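Local atomic coordinates of extracellular solute-binding protein family 1 (Arthrobacter chlorophenolicus, PDB entry 4R2F), a protein that probably captures sugars outside the cell as the solute-binding component of a transporter, and holds the disaccharide laminaribiose in this structure. Residues Asp44-Thr49 and Tyr72-Trp77; Pro50-Ala55 and Lys343-Leu348. All blocks are in the same frame, centred on the assembly; numbering follows the deposited sequence.

Contact 1: residues Asp44-Thr49 and Tyr72-Trp77. With BGC (beta-D-glucopyranose), chain B; BGC (beta-D-glucopyranose), chain C.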
loop_
_atom_site.group_PDB
_atom_site.type_symbol
_atom_site.label_atom_id
_atom_site.label_comp_id
_atom_site.label_asym_id
_atom_site.label_seq_id
_atom_site.Cartn_x
_atom_site.Cartn_y
_atom_site.Cartn_z
ATOM N N ASP A 44 -9.198 5.171 -11.652
ATOM C CA ASP A 44 -7.976 5.425 -10.896
ATOM C C ASP A 44 -8.332 5.749 -9.439
ATOM O O ASP A 44 -9.440 6.203 -9.158
ATOM C CB ASP A 44 -7.246 6.622 -11.516
ATOM C CG ASP A 44 -5.751 6.703 -11.119
ATOM O OD1 ASP A 44 -5.153 5.660 -10.765
ATOM O OD2 ASP A 44 -5.164 7.803 -11.224
ATOM N N MET A 45 -7.396 5.536 -8.519
ATOM C CA MET A 45 -7.661 5.729 -7.100
ATOM C C MET A 45 -7.093 7.104 -6.689
ATOM O O MET A 45 -6.297 7.706 -7.427
ATOM C CB MET A 45 -6.994 4.615 -6.276
ATOM C CG MET A 45 -7.337 3.173 -6.680
ATOM S SD MET A 45 -9.078 2.796 -6.934
ATOM C CE MET A 45 -9.631 2.890 -5.259
ATOM N N PRO A 46 -7.432 7.571 -5.486
ATOM C CA PRO A 46 -6.762 8.743 -4.971
ATOM C C PRO A 46 -5.462 8.273 -4.347
ATOM O O PRO A 46 -5.408 7.951 -3.157
ATOM C CB PRO A 46 -7.760 9.302 -3.926
ATOM C CG PRO A 46 -9.013 8.492 -4.095
ATOM C CD PRO A 46 -8.516 7.164 -4.585
ATOM N N TRP A 47 -4.446 8.145 -5.182
ATOM C CA TRP A 47 -3.139 7.658 -4.775
ATOM C C TRP A 47 -2.330 8.552 -3.837
ATOM O O TRP A 47 -1.587 8.070 -3.002
ATOM C CB TRP A 47 -2.333 7.192 -5.982
ATOM C CG TRP A 47 -2.878 5.919 -6.544
ATOM C CD1 TRP A 47 -3.594 5.768 -7.688
ATOM C CD2 TRP A 47 -2.784 4.621 -5.959
ATOM N NE1 TRP A 47 -3.940 4.459 -7.857
ATOM C CE2 TRP A 47 -3.448 3.732 -6.810
ATOM C CE3 TRP A 47 -2.190 4.125 -4.801
ATOM C CZ2 TRP A 47 -3.538 2.379 -6.541
ATOM C CZ3 TRP A 47 -2.279 2.783 -4.539
ATOM C CH2 TRP A 47 -2.948 1.925 -5.402
ATOM N N ALA A 48 -2.414 9.857 -4.029
ATOM C CA ALA A 48 -1.667 10.769 -3.186
ATOM C C ALA A 48 -2.500 11.995 -2.817
ATOM O O ALA A 48 -3.537 11.871 -2.198
ATOM C CB ALA A 48 -0.349 11.137 -3.849
ATOM N N THR A 49 -2.026 13.174 -3.182
ATOM C CA THR A 49 -2.783 14.403 -3.046
ATOM C C THR A 49 -3.779 14.569 -4.181
ATOM O O THR A 49 -3.675 13.927 -5.214
ATOM C CB THR A 49 -1.875 15.640 -3.023
ATOM O OG1 THR A 49 -1.265 15.801 -4.304
ATOM C CG2 THR A 49 -0.814 15.497 -1.967
ATOM N N TYR A 72 -11.304 9.542 -17.680
ATOM C CA TYR A 72 -10.728 9.325 -16.364
ATOM C C TYR A 72 -11.793 9.441 -15.302
ATOM O O TYR A 72 -12.573 10.377 -15.296
ATOM C CB TYR A 72 -9.641 10.374 -16.106
ATOM C CG TYR A 72 -8.842 10.233 -14.818
ATOM C CD1 TYR A 72 -7.669 9.492 -14.788
ATOM C CD2 TYR A 72 -9.218 10.902 -13.663
ATOM C CE1 TYR A 72 -6.904 9.379 -13.638
ATOM C CE2 TYR A 72 -8.461 10.793 -12.502
ATOM C CZ TYR A 72 -7.298 10.028 -12.503
ATOM O OH TYR A 72 -6.535 9.910 -11.373
ATOM N N GLN A 73 -11.809 8.501 -14.377
ATOM C CA GLN A 73 -12.756 8.532 -13.283
ATOM C C GLN A 73 -12.101 8.069 -11.995
ATOM O O GLN A 73 -11.413 7.053 -11.991
ATOM C CB GLN A 73 -13.888 7.613 -13.677
ATOM C CG GLN A 73 -14.679 7.048 -12.537
ATOM C CD GLN A 73 -16.051 7.559 -12.605
ATOM O OE1 GLN A 73 -16.325 8.662 -12.138
ATOM N NE2 GLN A 73 -16.922 6.800 -13.266
ATOM N N ILE A 74 -12.324 8.804 -10.909
ATOM C CA ILE A 74 -11.742 8.490 -9.602
ATOM C C ILE A 74 -12.687 7.620 -8.792
ATOM O O ILE A 74 -13.846 7.951 -8.627
ATOM C CB ILE A 74 -11.468 9.747 -8.762
ATOM C CG1 ILE A 74 -10.483 10.669 -9.478
ATOM C CG2 ILE A 74 -10.910 9.359 -7.401
ATOM C CD1 ILE A 74 -10.457 12.078 -8.891
ATOM N N ILE A 75 -12.170 6.509 -8.293
ATOM C CA ILE A 75 -12.897 5.624 -7.394
ATOM C C ILE A 75 -12.338 5.884 -6.004
ATOM O O ILE A 75 -11.134 5.881 -5.825
ATOM C CB ILE A 75 -12.662 4.144 -7.785
ATOM C CG1 ILE A 75 -13.098 3.900 -9.221
ATOM C CG2 ILE A 75 -13.391 3.218 -6.817
ATOM C CD1 ILE A 75 -14.583 4.137 -9.477
ATOM N N GLN A 76 -13.201 6.129 -5.020
ATOM C CA GLN A 76 -12.743 6.397 -3.649
ATOM C C GLN A 76 -12.234 5.118 -2.967
ATOM O O GLN A 76 -12.633 4.023 -3.318
ATOM C CB GLN A 76 -13.865 7.023 -2.814
ATOM C CG GLN A 76 -14.363 8.382 -3.329
ATOM C CD GLN A 76 -13.257 9.436 -3.436
ATOM O OE1 GLN A 76 -13.125 10.111 -4.454
ATOM N NE2 GLN A 76 -12.462 9.569 -2.396
ATOM N N TRP A 77 -11.333 5.269 -1.998
ATOM C CA TRP A 77 -10.825 4.117 -1.297
ATOM C C TRP A 77 -11.882 3.396 -0.453
ATOM O O TRP A 77 -11.842 2.166 -0.349
ATOM C CB TRP A 77 -9.646 4.501 -0.416
ATOM C CG TRP A 77 -8.382 4.616 -1.168
ATOM C CD1 TRP A 77 -7.640 5.743 -1.364
ATOM C CD2 TRP A 77 -7.701 3.562 -1.843
ATOM N NE1 TRP A 77 -6.528 5.453 -2.124
ATOM C CE2 TRP A 77 -6.542 4.119 -2.426
ATOM C CE3 TRP A 77 -7.945 2.193 -2.001
ATOM C CZ2 TRP A 77 -5.649 3.354 -3.164
ATOM C CZ3 TRP A 77 -7.058 1.436 -2.729
ATOM C CH2 TRP A 77 -5.932 2.014 -3.312
HETATM C C2 BGC B . -2.120 4.173 -0.049
HETATM C C3 BGC B . -3.170 3.057 -0.162
HETATM C C4 BGC B . -4.207 3.229 0.958
HETATM C C5 BGC B . -4.776 4.672 0.948
HETATM C C6 BGC B . -5.875 4.900 1.993
HETATM C C1 BGC B . -2.812 5.547 0.016
HETATM O O1 BGC B . -1.858 6.590 0.212
HETATM O O2 BGC B . -1.214 4.092 -1.163
HETATM O O3 BGC B . -2.479 1.780 -0.149
HETATM O O4 BGC B . -5.312 2.323 0.855
HETATM O O5 BGC B . -3.702 5.549 1.152
HETATM O O6 BGC B . -5.395 4.536 3.289
HETATM C C2 BGC C . -2.087 -0.205 -1.400
HETATM C C3 BGC C . -2.845 -1.223 -2.253
HETATM C C4 BGC C . -3.903 -1.920 -1.409
HETATM C C5 BGC C . -4.814 -0.889 -0.756
HETATM C C6 BGC C . -5.819 -1.537 0.204
HETATM C C1 BGC C . -3.129 0.783 -0.903
HETATM O O2 BGC C . -1.081 0.454 -2.161
HETATM O O3 BGC C . -1.944 -2.186 -2.799
HETATM O O4 BGC C . -4.718 -2.737 -2.239
HETATM O O5 BGC C . -4.038 0.079 -0.041
HETATM O O6 BGC C . -5.172 -2.192 1.318
#
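W77 and W47 meet in a T-shaped stack beside the bound disaccharide: the CZ2-CH2 edge of W77 points at the face of W47, ring planes 87° apart and six-membered centroids 5.0 Å from each other. The W77 ring is sandwiched. On its protein side lie M45 and P46, with M45 CE over the six-membered ring at 3.9 Å from the centroid and P46 CD over the five-membered ring; on the opposite face sits the glucose of chain B, whose C5 comes to 3.6 Å from W77 NE1. The bends of M45 at chi2 and chi3 lay CE on W77 as a CH-pi contact, while SD stands farther above the same ring, a distant Met-aromatic contact, and meets I75 CB. W77 NE1 donates to P46 O (2.9 Å), from above the carbonyl plane rather than on a lone pair, which helps fix the indole's rotation. Backbone bonds D44 N to Q73 O and I75 N to D44 O continue the parallel strand pairing. D44, CG anti to its own N (chi1 -161°), brings OD2 within 2.5 Å of Y72 OH, the carboxylate steeply turned against the phenol ring; T98 and Y52 also bind this carboxylate. The chemistry implies an aromatic sugar platform, apolar-backed and steered by one hydrogen bond, while D154 and D395 are among the residues that hydrogen-bond the sugar.

Contact 2: residues Pro50-Ala55 and Lys343-Leu348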
loop_
_atom_site.group_PDB
_atom_site.type_symbol
_atom_site.label_atom_id
_atom_site.label_comp_id
_atom_site.label_asym_id
_atom_site.label_seq_id
_atom_site.Cartn_x
_atom_site.Cartn_y
_atom_site.Cartn_z
ATOM N N PRO A 50 -4.761 15.544 -3.947
ATOM C CA PRO A 50 -5.660 15.750 -5.089
ATOM C C PRO A 50 -4.888 16.152 -6.341
ATOM O O PRO A 50 -5.327 15.837 -7.433
ATOM C CB PRO A 50 -6.555 16.894 -4.635
ATOM C CG PRO A 50 -6.713 16.663 -3.196
ATOM C CD PRO A 50 -5.300 16.428 -2.799
ATOM N N ALA A 51 -3.782 16.865 -6.195
ATOM C CA ALA A 51 -2.988 17.220 -7.371
ATOM C C ALA A 51 -2.489 15.980 -8.155
ATOM O O ALA A 51 -2.282 16.063 -9.354
ATOM C CB ALA A 51 -1.822 18.105 -6.965
ATOM N N TYR A 52 -2.294 14.838 -7.492
ATOM C CA TYR A 52 -1.986 13.588 -8.228
ATOM C C TYR A 52 -3.106 13.286 -9.237
ATOM O O TYR A 52 -2.844 12.990 -10.386
ATOM C CB TYR A 52 -1.776 12.364 -7.286
ATOM C CG TYR A 52 -1.980 11.094 -8.068
ATOM C CD1 TYR A 52 -3.252 10.530 -8.198
ATOM C CD2 TYR A 52 -0.952 10.551 -8.806
ATOM C CE1 TYR A 52 -3.472 9.426 -8.997
ATOM C CE2 TYR A 52 -1.154 9.440 -9.584
ATOM C CZ TYR A 52 -2.415 8.896 -9.700
ATOM O OH TYR A 52 -2.611 7.825 -10.508
ATOM N N ASN A 53 -4.364 13.350 -8.809
ATOM C CA ASN A 53 -5.456 12.978 -9.708
ATOM C C ASN A 53 -5.670 13.960 -10.847
ATOM O O ASN A 53 -6.006 13.536 -11.921
ATOM C CB ASN A 53 -6.742 12.771 -8.941
ATOM C CG ASN A 53 -6.698 11.515 -8.105
ATOM O OD1 ASN A 53 -6.743 10.374 -8.630
ATOM N ND2 ASN A 53 -6.599 11.703 -6.796
ATOM N N ASP A 54 -5.464 15.253 -10.602
ATOM C CA ASP A 54 -5.442 16.263 -11.677
ATOM C C ASP A 54 -4.431 15.925 -12.774
ATOM O O ASP A 54 -4.752 15.957 -13.961
ATOM C CB ASP A 54 -5.090 17.657 -11.135
ATOM C CG ASP A 54 -6.147 18.227 -10.200
ATOM O OD1 ASP A 54 -7.322 17.839 -10.298
ATOM O OD2 ASP A 54 -5.797 19.086 -9.369
ATOM N N ALA A 55 -3.213 15.591 -12.365
ATOM C CA ALA A 55 -2.167 15.253 -13.310
ATOM C C ALA A 55 -2.446 13.959 -14.049
ATOM O O ALA A 55 -2.175 13.856 -15.235
ATOM C CB ALA A 55 -0.824 15.168 -12.603
ATOM N N LYS A 343 6.848 15.121 -8.542
ATOM C CA LYS A 343 6.868 14.770 -7.118
ATOM C C LYS A 343 5.469 14.638 -6.553
ATOM O O LYS A 343 5.179 15.079 -5.436
ATOM C CB LYS A 343 7.648 15.798 -6.306
ATOM C CG LYS A 343 9.058 16.023 -6.811
ATOM C CD LYS A 343 9.765 17.046 -5.935
ATOM C CE LYS A 343 11.177 17.311 -6.424
ATOM N NZ LYS A 343 11.833 18.275 -5.503
ATOM N N LEU A 344 4.596 14.035 -7.350
ATOM C CA LEU A 344 3.195 13.860 -6.980
ATOM C C LEU A 344 2.891 12.468 -6.396
ATOM O O LEU A 344 1.780 12.238 -5.935
ATOM C CB LEU A 344 2.332 14.071 -8.222
ATOM C CG LEU A 344 2.375 15.483 -8.784
ATOM C CD1 LEU A 344 1.577 15.547 -10.076
ATOM C CD2 LEU A 344 1.839 16.468 -7.741
ATOM N N MET A 345 3.866 11.558 -6.420
ATOM C CA MET A 345 3.667 10.176 -5.964
ATOM C C MET A 345 4.057 9.908 -4.511
ATOM O O MET A 345 4.994 10.514 -3.952
ATOM C CB MET A 345 4.432 9.218 -6.868
ATOM C CG MET A 345 3.912 9.136 -8.301
ATOM S SD MET A 345 2.229 8.538 -8.444
ATOM C CE MET A 345 2.396 6.948 -7.659
ATOM N N ASN A 346 3.293 9.012 -3.887
ATOM C CA ASN A 346 3.581 8.519 -2.541
ATOM C C ASN A 346 3.980 7.025 -2.592
ATOM O O ASN A 346 3.602 6.233 -1.722
ATOM C CB ASN A 346 2.370 8.687 -1.640
ATOM C CG ASN A 346 2.138 10.120 -1.226
ATOM O OD1 ASN A 346 1.152 10.404 -0.561
ATOM N ND2 ASN A 346 3.031 11.026 -1.616
ATOM N N ALA A 347 4.771 6.681 -3.603
ATOM C CA ALA A 347 5.210 5.306 -3.835
ATOM C C ALA A 347 6.509 5.295 -4.613
ATOM O O ALA A 347 6.894 6.305 -5.191
ATOM C CB ALA A 347 4.144 4.537 -4.594
ATOM N N LEU A 348 7.174 4.145 -4.612
ATOM C CA LEU A 348 8.386 3.938 -5.387
ATOM C C LEU A 348 8.020 3.660 -6.834
ATOM O O LEU A 348 6.973 3.092 -7.097
ATOM C CB LEU A 348 9.179 2.765 -4.814
ATOM C CG LEU A 348 9.838 2.982 -3.456
ATOM C CD1 LEU A 348 10.213 1.653 -2.844
ATOM C CD2 LEU A 348 11.065 3.853 -3.563
#
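L344 reaches from the loop after helix 337-341 onto the first turns of helix 50-61, and its two methyls divide the work. L344 CD1 packs on A55 CB at 3.5 Å, while L344 CD2 lies more loosely against A51 CB, 4.1 Å away. A51 and A55 are one helical turn apart and both point their methyls at the loop, so the forked end of the leucine meets a patch of two alanine methyls. The L344 side chain is extended, with CG anti to the carbonyl carbon, which carries the fork out to the helix surface. Next to it, the backbone oxygen of L344 faces Y52 CB at 3.8 Å, a plain van der Waals approach.

Y52 and M345 form the second half of the contact. In the tyrosine, CG anti to the backbone N (chi1 159°) carries the ring out from the helix, where D44 and M345 meet it; M345 bends at chi2 and chi3 to bring its sulfur there. M345 SD touches Y52 CE2 at 3.7 Å and stands 4.7 Å from the ring centroid, well off the ring normal (63°), so this Met-aromatic contact is oblique. No hydrogen bond links the two segments. The phenol end turns to D44, whose OD2 bonds Y52 OH, while W151 of strand 145-161 and L339 of helix 337-341 touch both Y52 and M345.

The loop itself starts at K343, where positive phi and two bonds back into the last turn end helix 337-341 in a Schellman motif. The arrangement belongs to the solute-binding-protein fold, here with the early helix 50-61 packed on the late loop before strand 348-349; M345, about 8 Å from a bound glucose, lies in the surroundings of the pocket rather than on the sugar.

How the contacts relate
From the N terminus, strand 40-44 runs into the loop 44-49, which leads directly into helix 50-61; the chain then returns along strand 70-74, and contact 1 closes this short beta-alpha-beta loop of 22 intervening residues. Contact 2 closes a far longer one, 287 residues, joining the start of the same helix to the loop before strand 348-349. The order of segments, 44-49, 50-55, 72-77, 343-348, makes the two loops cross rather than nest. A probable hydrogen bond, D44 OD2 to Y52 OH (2.7 Å), joins the strand-end carboxylate of contact 1 to the helix tyrosine of contact 2. Together they tie helix 50-61 to its flanking parallel strands and to the late-sequence loop near the sugar.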